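Uncharacterized protein (Chondromyces crocatus, PDB 6I86) is of unknown function but probably takes part in the biosynthesis of crocagin, a ribosomally made peptide natural product. Local coordinates at residues I67-A72 against I149-P154; E84-V89 against Y117-E122; A4-E9 against L110-G115. One frame throughout, in Å; residues are numbered along the deposited sequence.

Contact 1 of 3, residues I67-A72 against I149-P154; sequences ILRSSA and IITLWP
Ile67 pairs with Thr151 and Leu68 with Leu152 in parallel register, the two short strand segments inclined at 31° and joined by three backbone hydrogen bonds of 2.8 Å: Ile67 N to Ile150 O, Leu152 N to Ile67 O and Arg69 N to Leu152 O. Past Arg69 the chain leaves the strand and turns over Trp153, whose indole serves as a platform. CG of Trp153, set between the backbone N and the carbonyl carbon (chi1 64°), lies 3.6 Å from Ser71 C. On one face of the ring the peptide joining Ser71 and Ala72 is laid out, Ala72 N above its centre. Ala72 CA makes a CH-pi contact with the six-membered ring, 3.6 Å from its centroid, while Ala72 CB touches CZ2 of Trp153. With an alanine in place of Trp153, the Ser71-Ala72 peptide would probably lose the surface it lies on and become freer to shift. Arg69 bends at its third torsion, with Ile67 CG2 over one face of the guanidinium, toward its rim. A water links Arg69 NH2 (2.9 Å) to Thr151 OG1 (2.8 Å), and Arg69 NH1 is held by Ala2 O. Nearer the start of the segments, Ile67 CD1 meets Ile149 CG2 at 3.8 Å. This is the parallel pair of an otherwise antiparallel five-strand sheet: strand 4-14 flanks 60-69, and strand 115-123 flanks 148-154, with Leu120 and Leu85 also packing on Trp153.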
loop_
_atom_site.group_PDB
_atom_site.type_symbol
_atom_site.label_atom_id
_atom_site.label_comp_id
_atom_site.label_asym_id
_atom_site.label_seq_id
_atom_site.Cartn_x
_atom_site.Cartn_y
_atom_site.Cartn_z
ATOM N N ILE A 67 -4.556 -7.669 -1.610
ATOM C CA ILE A 67 -5.303 -8.740 -2.252
ATOM C C ILE A 67 -5.466 -8.416 -3.729
ATOM O O ILE A 67 -5.910 -7.317 -4.084
ATOM C CB ILE A 67 -6.685 -8.935 -1.597
ATOM C CG1 ILE A 67 -6.538 -9.248 -0.107
ATOM C CG2 ILE A 67 -7.474 -10.022 -2.314
ATOM C CD1 ILE A 67 -7.822 -9.087 0.668
ATOM N N LEU A 68 -5.102 -9.366 -4.583
ATOM C CA LEU A 68 -5.559 -9.367 -5.964
ATOM C C LEU A 68 -6.864 -10.151 -6.005
ATOM O O LEU A 68 -6.902 -11.321 -5.602
ATOM C CB LEU A 68 -4.523 -9.986 -6.899
ATOM C CG LEU A 68 -5.004 -10.190 -8.338
ATOM C CD1 LEU A 68 -5.164 -8.856 -9.056
ATOM C CD2 LEU A 68 -4.063 -11.105 -9.106
ATOM N N ARG A 69 -7.932 -9.500 -6.454
ATOM C CA ARG A 69 -9.261 -10.087 -6.450
ATOM C C ARG A 69 -9.829 -10.021 -7.862
ATOM O O ARG A 69 -9.437 -9.175 -8.671
ATOM C CB ARG A 69 -10.179 -9.363 -5.450
ATOM C CG ARG A 69 -11.321 -10.218 -4.906
ATOM C CD ARG A 69 -12.200 -9.431 -3.936
ATOM N NE ARG A 69 -11.629 -9.315 -2.592
ATOM C CZ ARG A 69 -11.532 -10.315 -1.718
ATOM N NH1 ARG A 69 -11.978 -11.526 -2.029
ATOM N NH2 ARG A 69 -10.998 -10.100 -0.523
ATOM N N SER A 70 -10.748 -10.940 -8.165
ATOM C CA SER A 70 -11.320 -10.983 -9.507
ATOM C C SER A 70 -12.247 -9.807 -9.777
ATOM O O SER A 70 -12.490 -9.480 -10.943
ATOM C CB SER A 70 -12.076 -12.294 -9.726
ATOM O OG SER A 70 -13.279 -12.320 -8.978
ATOM N N SER A 71 -12.774 -9.176 -8.733
ATOM C CA SER A 71 -13.627 -8.001 -8.861
ATOM C C SER A 71 -13.622 -7.277 -7.520
ATOM O O SER A 71 -12.854 -7.621 -6.615
ATOM C CB SER A 71 -15.040 -8.395 -9.308
ATOM O OG SER A 71 -15.737 -9.076 -8.278
ATOM N N ALA A 72 -14.478 -6.266 -7.394
ATOM C CA ALA A 72 -14.615 -5.559 -6.132
ATOM C C ALA A 72 -15.033 -6.536 -5.032
ATOM O O ALA A 72 -15.753 -7.506 -5.295
ATOM C CB ALA A 72 -15.639 -4.433 -6.258
ATOM N N ILE A 149 -6.468 -2.653 4.192
ATOM C CA ILE A 149 -6.521 -3.675 3.155
ATOM C C ILE A 149 -6.534 -2.979 1.803
ATOM O O ILE A 149 -7.385 -2.116 1.553
ATOM C CB ILE A 149 -7.750 -4.593 3.306
ATOM C CG1 ILE A 149 -7.760 -5.261 4.684
ATOM C CG2 ILE A 149 -7.759 -5.651 2.210
ATOM C CD1 ILE A 149 -8.930 -6.201 4.901
ATOM N N ILE A 150 -5.594 -3.349 0.937
ATOM C CA ILE A 150 -5.490 -2.807 -0.413
ATOM C C ILE A 150 -5.905 -3.903 -1.382
ATOM O O ILE A 150 -5.252 -4.950 -1.462
ATOM C CB ILE A 150 -4.069 -2.312 -0.721
ATOM C CG1 ILE A 150 -3.576 -1.398 0.399
ATOM C CG2 ILE A 150 -4.043 -1.577 -2.049
ATOM C CD1 ILE A 150 -4.517 -0.249 0.683
ATOM N N THR A 151 -6.983 -3.666 -2.123
ATOM C CA THR A 151 -7.525 -4.663 -3.035
ATOM C C THR A 151 -7.403 -4.174 -4.469
ATOM O O THR A 151 -7.817 -3.054 -4.789
ATOM C CB THR A 151 -8.986 -4.979 -2.714
ATOM O OG1 THR A 151 -9.101 -5.365 -1.340
ATOM C CG2 THR A 151 -9.482 -6.121 -3.591
ATOM N N LEU A 152 -6.839 -5.017 -5.326
ATOM C CA LEU A 152 -6.696 -4.735 -6.744
ATOM C C LEU A 152 -7.615 -5.650 -7.538
ATOM O O LEU A 152 -7.798 -6.818 -7.184
ATOM C CB LEU A 152 -5.248 -4.942 -7.207
ATOM C CG LEU A 152 -4.157 -3.898 -6.947
ATOM C CD1 LEU A 152 -3.934 -3.647 -5.460
ATOM C CD2 LEU A 152 -2.858 -4.330 -7.618
ATOM N N TRP A 153 -8.196 -5.117 -8.610
ATOM C CA TRP A 153 -8.880 -5.949 -9.588
ATOM C C TRP A 153 -8.789 -5.261 -10.940
ATOM O O TRP A 153 -8.646 -4.032 -10.997
ATOM C CB TRP A 153 -10.343 -6.240 -9.193
ATOM C CG TRP A 153 -11.293 -5.082 -9.106
ATOM C CD1 TRP A 153 -12.141 -4.648 -10.080
ATOM C CD2 TRP A 153 -11.535 -4.252 -7.963
ATOM N NE1 TRP A 153 -12.880 -3.583 -9.624
ATOM C CE2 TRP A 153 -12.526 -3.319 -8.327
ATOM C CE3 TRP A 153 -10.998 -4.198 -6.673
ATOM C CZ2 TRP A 153 -12.991 -2.342 -7.448
ATOM C CZ3 TRP A 153 -11.463 -3.228 -5.800
ATOM C CH2 TRP A 153 -12.450 -2.315 -6.190
ATOM N N PRO A 154 -8.833 -6.017 -12.039
ATOM C CA PRO A 154 -8.491 -5.447 -13.349
ATOM C C PRO A 154 -9.378 -4.265 -13.714
ATOM O O PRO A 154 -10.598 -4.302 -13.546
ATOM C CB PRO A 154 -8.705 -6.620 -14.314
ATOM C CG PRO A 154 -8.564 -7.835 -13.465
ATOM C CD PRO A 154 -9.145 -7.454 -12.137
HETATM O O HOH W 1 -10.962 -7.199 -0.469
#

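Contact 2 of 3, residues E84-V89 against Y117-E122; sequences ELVSIV and YRVLRE
Val119 overlaps both Val86 and Ile88 across the strands: its CG2 meets Ile88 CG2 at 3.6 Å, and its CB lies 3.8 Å from Val86 CG2. With CG1 anti to the backbone N (chi1 174°), CG2 is left on the Ile88 side. On the same face, Glu84 and Arg121 form a salt bridge. OE2 of Glu84 comes up at the guanidinium edge, near its plane, and is modelled 2.4 Å from Arg121 NE, a length too short to be taken literally. The carboxylate is turned 72° from the guanidinium plane, while Arg121 NH2 bonds a glycerol that probably came from the crystallisation liquor. Leu85 and Leu120 lie on the other face and cross at about a right angle, CD1 to CD1 at 4.1 Å. The hydrogen-bonded pairs Glu84-Arg121, Val86-Val119 and Ile88-Tyr117 contribute two backbone bonds each. Val52 of strand 51-55 covers Val86, Ile88 and Val119, so this antiparallel edge pair illustrates how a beta sheet packs the branched aliphatic residues of one face against a second sheet.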
loop_
_atom_site.group_PDB
_atom_site.type_symbol
_atom_site.label_atom_id
_atom_site.label_comp_id
_atom_site.label_asym_id
_atom_site.label_seq_id
_atom_site.Cartn_x
_atom_site.Cartn_y
_atom_site.Cartn_z
ATOM N N GLU A 84 -11.510 4.388 -0.259
ATOM C CA GLU A 84 -11.350 5.211 -1.448
ATOM C C GLU A 84 -10.982 4.335 -2.633
ATOM O O GLU A 84 -10.129 3.449 -2.525
ATOM C CB GLU A 84 -10.307 6.323 -1.238
ATOM C CG GLU A 84 -8.852 5.914 -1.304
ATOM C CD GLU A 84 -7.936 7.109 -1.171
ATOM O OE1 GLU A 84 -8.219 8.140 -1.821
ATOM O OE2 GLU A 84 -6.942 7.026 -0.424
ATOM N N LEU A 85 -11.655 4.576 -3.752
ATOM C CA LEU A 85 -11.420 3.843 -4.985
ATOM C C LEU A 85 -10.433 4.627 -5.839
ATOM O O LEU A 85 -10.730 5.746 -6.272
ATOM C CB LEU A 85 -12.736 3.631 -5.735
ATOM C CG LEU A 85 -12.818 2.525 -6.790
ATOM C CD1 LEU A 85 -12.507 1.174 -6.174
ATOM C CD2 LEU A 85 -14.193 2.511 -7.450
ATOM N N VAL A 86 -9.254 4.053 -6.064
ATOM C CA VAL A 86 -8.272 4.654 -6.959
ATOM C C VAL A 86 -7.849 3.610 -7.981
ATOM O O VAL A 86 -8.601 2.675 -8.275
ATOM C CB VAL A 86 -7.058 5.204 -6.187
ATOM C CG1 VAL A 86 -7.458 6.428 -5.376
ATOM C CG2 VAL A 86 -6.465 4.130 -5.285
ATOM N N SER A 87 -6.649 3.761 -8.529
ATOM C CA SER A 87 -6.162 2.837 -9.542
ATOM C C SER A 87 -4.641 2.845 -9.515
ATOM O O SER A 87 -4.013 3.724 -8.922
ATOM C CB SER A 87 -6.689 3.204 -10.933
ATOM O OG SER A 87 -6.275 4.505 -11.305
ATOM N N ILE A 88 -4.055 1.847 -10.169
ATOM C CA ILE A 88 -2.605 1.756 -10.280
ATOM C C ILE A 88 -2.260 1.051 -11.583
ATOM O O ILE A 88 -2.954 0.122 -12.011
ATOM C CB ILE A 88 -1.981 1.040 -9.061
ATOM C CG1 ILE A 88 -0.485 1.347 -8.981
ATOM C CG2 ILE A 88 -2.212 -0.469 -9.120
ATOM C CD1 ILE A 88 0.177 0.823 -7.732
ATOM N N VAL A 89 -1.192 1.522 -12.224
ATOM C CA VAL A 89 -0.628 0.889 -13.410
ATOM C C VAL A 89 0.633 0.148 -12.990
ATOM O O VAL A 89 1.509 0.722 -12.330
ATOM C CB VAL A 89 -0.317 1.923 -14.505
ATOM C CG1 VAL A 89 0.299 1.245 -15.721
ATOM C CG2 VAL A 89 -1.577 2.676 -14.894
ATOM N N TYR A 117 -5.041 -1.631 -12.885
ATOM C CA TYR A 117 -5.919 -2.198 -11.874
ATOM C C TYR A 117 -6.702 -1.100 -11.176
ATOM O O TYR A 117 -6.154 -0.038 -10.867
ATOM C CB TYR A 117 -5.124 -2.977 -10.820
ATOM C CG TYR A 117 -4.514 -4.245 -11.345
ATOM C CD1 TYR A 117 -5.216 -5.439 -11.310
ATOM C CD2 TYR A 117 -3.239 -4.247 -11.890
ATOM C CE1 TYR A 117 -4.661 -6.605 -11.800
ATOM C CE2 TYR A 117 -2.674 -5.406 -12.381
ATOM C CZ TYR A 117 -3.389 -6.583 -12.334
ATOM O OH TYR A 117 -2.830 -7.742 -12.824
ATOM N N ARG A 118 -7.981 -1.363 -10.931
ATOM C CA ARG A 118 -8.703 -0.590 -9.936
ATOM C C ARG A 118 -8.209 -0.984 -8.549
ATOM O O ARG A 118 -7.856 -2.139 -8.297
ATOM C CB ARG A 118 -10.211 -0.810 -10.063
ATOM C CG ARG A 118 -10.990 0.488 -10.195
ATOM C CD ARG A 118 -12.450 0.269 -10.566
ATOM N NE ARG A 118 -12.632 -0.112 -11.965
ATOM C CZ ARG A 118 -12.597 0.745 -12.980
ATOM N NH1 ARG A 118 -12.783 0.318 -14.222
ATOM N NH2 ARG A 118 -12.359 2.031 -12.756
ATOM N N VAL A 119 -8.148 -0.005 -7.654
ATOM C CA VAL A 119 -7.554 -0.196 -6.337
ATOM C C VAL A 119 -8.516 0.348 -5.296
ATOM O O VAL A 119 -8.929 1.511 -5.375
ATOM C CB VAL A 119 -6.186 0.494 -6.213
ATOM C CG1 VAL A 119 -5.676 0.403 -4.778
ATOM C CG2 VAL A 119 -5.194 -0.132 -7.169
ATOM N N LEU A 120 -8.869 -0.485 -4.326
ATOM C CA LEU A 120 -9.650 -0.053 -3.179
ATOM C C LEU A 120 -8.723 0.042 -1.977
ATOM O O LEU A 120 -8.126 -0.959 -1.566
ATOM C CB LEU A 120 -10.802 -1.016 -2.896
ATOM C CG LEU A 120 -11.722 -0.590 -1.751
ATOM C CD1 LEU A 120 -12.501 0.657 -2.152
ATOM C CD2 LEU A 120 -12.673 -1.721 -1.379
ATOM N N ARG A 121 -8.593 1.244 -1.427
ATOM C CA ARG A 121 -7.896 1.451 -0.166
ATOM C C ARG A 121 -8.924 1.484 0.954
ATOM O O ARG A 121 -9.735 2.413 1.027
ATOM C CB ARG A 121 -7.089 2.748 -0.168
ATOM C CG ARG A 121 -6.557 3.105 1.217
ATOM C CD ARG A 121 -5.875 4.460 1.240
ATOM N NE ARG A 121 -6.802 5.562 1.471
ATOM C CZ ARG A 121 -7.027 6.093 2.669
ATOM N NH1 ARG A 121 -6.396 5.614 3.734
ATOM N NH2 ARG A 121 -7.879 7.100 2.805
ATOM N N GLU A 122 -8.889 0.476 1.816
ATOM C CA GLU A 122 -9.695 0.439 3.027
ATOM C C GLU A 122 -8.765 0.594 4.221
ATOM O O GLU A 122 -7.755 -0.112 4.317
ATOM C CB GLU A 122 -10.477 -0.869 3.132
ATOM C CG GLU A 122 -11.492 -1.059 2.027
ATOM C CD GLU A 122 -12.208 -2.389 2.112
ATOM O OE1 GLU A 122 -13.404 -2.398 2.469
ATOM O OE2 GLU A 122 -11.572 -3.426 1.821
#

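Contact 3 of 3, residues A4-E9 against L110-G115; sequences AEEVAE and LTVPPG
Glu6 reaches from the edge of one beta sheet to Leu110 and Thr111 on an edge strand of another, and to Val112 just after it, starting from a classic beta bulge in which Glu5 and Glu6 both face Leu68. Strand 4-14 is an outermost strand of the mixed sheet, and strand 107-111 is an outermost strand of the antiparallel four-strand sheet, so the contact joins the edges of two sheets, mainly by side chains reaching across. The path of Glu6 can be traced atom by atom. Its CB rests on the leucine, 4.0 Å from Leu110 CD2. CG stands anti to the carbonyl carbon, beside the backbone N (chi1 -59°), and the chain then runs extended, which carries the carboxylate beyond the leucine to the end of strand 107-111. There CD lies 3.5 Å from Thr111 O. Of the two carboxylate oxygens, OE2 is the nearer to that carbonyl, 2.8 Å from Thr111 O, and it also touches Val112 CG1 at 3.5 Å. The other oxygen, Glu6 OE1, lies 3.4 Å from Thr111 O. The hydroxyl of Thr111 is engaged by His108, and Val112 touches Leu68 of strand 60-69, the sheet neighbour of strand 4-14. Leu110 fills the other half of the contact, its two methyls spread over strand 4-14. CD1 sits 3.9 Å from Glu6 O, whereas CD2 presses against Ala8 CB at 3.6 Å.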
loop_
_atom_site.group_PDB
_atom_site.type_symbol
_atom_site.label_atom_id
_atom_site.label_comp_id
_atom_site.label_asym_id
_atom_site.label_seq_id
_atom_site.Cartn_x
_atom_site.Cartn_y
_atom_site.Cartn_z
ATOM N N ALA A 4 -10.744 -14.002 -4.154
ATOM C CA ALA A 4 -9.348 -13.768 -3.826
ATOM C C ALA A 4 -8.472 -14.615 -4.736
ATOM O O ALA A 4 -8.667 -15.829 -4.851
ATOM C CB ALA A 4 -9.079 -14.104 -2.360
ATOM N N GLU A 5 -7.530 -13.968 -5.410
ATOM C CA GLU A 5 -6.602 -14.653 -6.298
ATOM C C GLU A 5 -5.189 -14.704 -5.746
ATOM O O GLU A 5 -4.539 -15.749 -5.825
ATOM C CB GLU A 5 -6.608 -13.978 -7.674
ATOM C CG GLU A 5 -7.983 -13.992 -8.341
ATOM C CD GLU A 5 -8.097 -13.008 -9.488
ATOM O OE1 GLU A 5 -7.579 -11.878 -9.360
ATOM O OE2 GLU A 5 -8.704 -13.362 -10.519
ATOM N N GLU A 6 -4.703 -13.604 -5.173
ATOM C CA GLU A 6 -3.425 -13.577 -4.476
ATOM C C GLU A 6 -3.560 -12.699 -3.242
ATOM O O GLU A 6 -4.243 -11.672 -3.269
ATOM C CB GLU A 6 -2.291 -13.060 -5.370
ATOM C CG GLU A 6 -2.084 -13.890 -6.628
ATOM C CD GLU A 6 -1.029 -13.312 -7.545
ATOM O OE1 GLU A 6 -0.789 -13.908 -8.616
ATOM O OE2 GLU A 6 -0.434 -12.273 -7.194
ATOM N N VAL A 7 -2.925 -13.123 -2.149
ATOM C CA VAL A 7 -3.018 -12.410 -0.876
ATOM C C VAL A 7 -1.649 -12.414 -0.208
ATOM O O VAL A 7 -0.978 -13.450 -0.151
ATOM C CB VAL A 7 -4.069 -13.030 0.073
ATOM C CG1 VAL A 7 -4.208 -12.190 1.335
ATOM C CG2 VAL A 7 -5.422 -13.176 -0.618
ATOM N N ALA A 8 -1.240 -11.254 0.306
ATOM C CA ALA A 8 -0.036 -11.154 1.118
ATOM C C ALA A 8 -0.190 -9.997 2.095
ATOM O O ALA A 8 -0.960 -9.060 1.868
ATOM C CB ALA A 8 1.222 -10.963 0.261
ATOM N N GLU A 9 0.557 -10.078 3.195
ATOM C CA GLU A 9 0.570 -9.035 4.209
ATOM C C GLU A 9 1.996 -8.561 4.440
ATOM O O GLU A 9 2.940 -9.357 4.406
ATOM C CB GLU A 9 -0.020 -9.521 5.541
ATOM C CG GLU A 9 -1.488 -9.898 5.489
ATOM C CD GLU A 9 -1.976 -10.471 6.804
ATOM O OE1 GLU A 9 -1.225 -10.389 7.799
ATOM O OE2 GLU A 9 -3.104 -11.006 6.842
ATOM N N LEU A 110 3.247 -8.191 -3.869
ATOM C CA LEU A 110 2.670 -9.229 -4.702
ATOM C C LEU A 110 3.223 -9.076 -6.110
ATOM O O LEU A 110 3.593 -7.978 -6.530
ATOM C CB LEU A 110 1.134 -9.149 -4.729
ATOM C CG LEU A 110 0.315 -9.649 -3.538
ATOM C CD1 LEU A 110 -1.171 -9.380 -3.757
ATOM C CD2 LEU A 110 0.558 -11.131 -3.305
ATOM N N THR A 111 3.285 -10.188 -6.833
ATOM C CA THR A 111 3.532 -10.168 -8.269
ATOM C C THR A 111 2.246 -10.582 -8.968
ATOM O O THR A 111 1.779 -11.714 -8.801
ATOM C CB THR A 111 4.685 -11.091 -8.664
ATOM O OG1 THR A 111 5.911 -10.573 -8.127
ATOM C CG2 THR A 111 4.799 -11.170 -10.181
ATOM N N VAL A 112 1.674 -9.662 -9.735
ATOM C CA VAL A 112 0.393 -9.877 -10.403
ATOM C C VAL A 112 0.637 -9.770 -11.904
ATOM O O VAL A 112 1.739 -9.373 -12.312
ATOM C CB VAL A 112 -0.653 -8.861 -9.917
ATOM C CG1 VAL A 112 -0.913 -9.042 -8.427
ATOM C CG2 VAL A 112 -0.192 -7.444 -10.223
ATOM N N PRO A 113 -0.317 -10.130 -12.760
ATOM C CA PRO A 113 -0.142 -9.891 -14.197
ATOM C C PRO A 113 0.043 -8.412 -14.479
ATOM O O PRO A 113 -0.609 -7.563 -13.851
ATOM C CB PRO A 113 -1.453 -10.413 -14.804
ATOM C CG PRO A 113 -1.914 -11.444 -13.843
ATOM C CD PRO A 113 -1.534 -10.920 -12.486
ATOM N N PRO A 114 0.931 -8.061 -15.406
ATOM C CA PRO A 114 1.118 -6.648 -15.746
ATOM C C PRO A 114 -0.169 -6.045 -16.287
ATOM O O PRO A 114 -0.966 -6.712 -16.952
ATOM C CB PRO A 114 2.214 -6.677 -16.818
ATOM C CG PRO A 114 2.889 -8.000 -16.649
ATOM C CD PRO A 114 1.834 -8.942 -16.164
ATOM N N GLY A 115 -0.372 -4.775 -15.988
ATOM C CA GLY A 115 -1.519 -4.070 -16.508
ATOM C C GLY A 115 -2.031 -3.056 -15.508
ATOM O O GLY A 115 -1.340 -2.685 -14.564
#

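How the contacts relate
Contacts 1 and 2 are steps across one mixed sheet, ordered 4-14, 60-69, 148-154, 115-123, 82-90. Their centres are about 8 Å apart, and strands 148-154 and 115-123 join them directly, through bonds such as Thr151 O to Leu120 N. Contact 3 lies about 8 Å from contact 1, centre to centre, and about 13 Å from contact 2, and ties the 4-14 edge of this sheet to strand 107-111 of the antiparallel sheet. Along the chain, contact 2 falls wholly between the two halves of contact 1, whereas contact 3 alternates with both. The N-terminal and C-terminal strands thus belong to one sheet, on the two sides of strand 60-69.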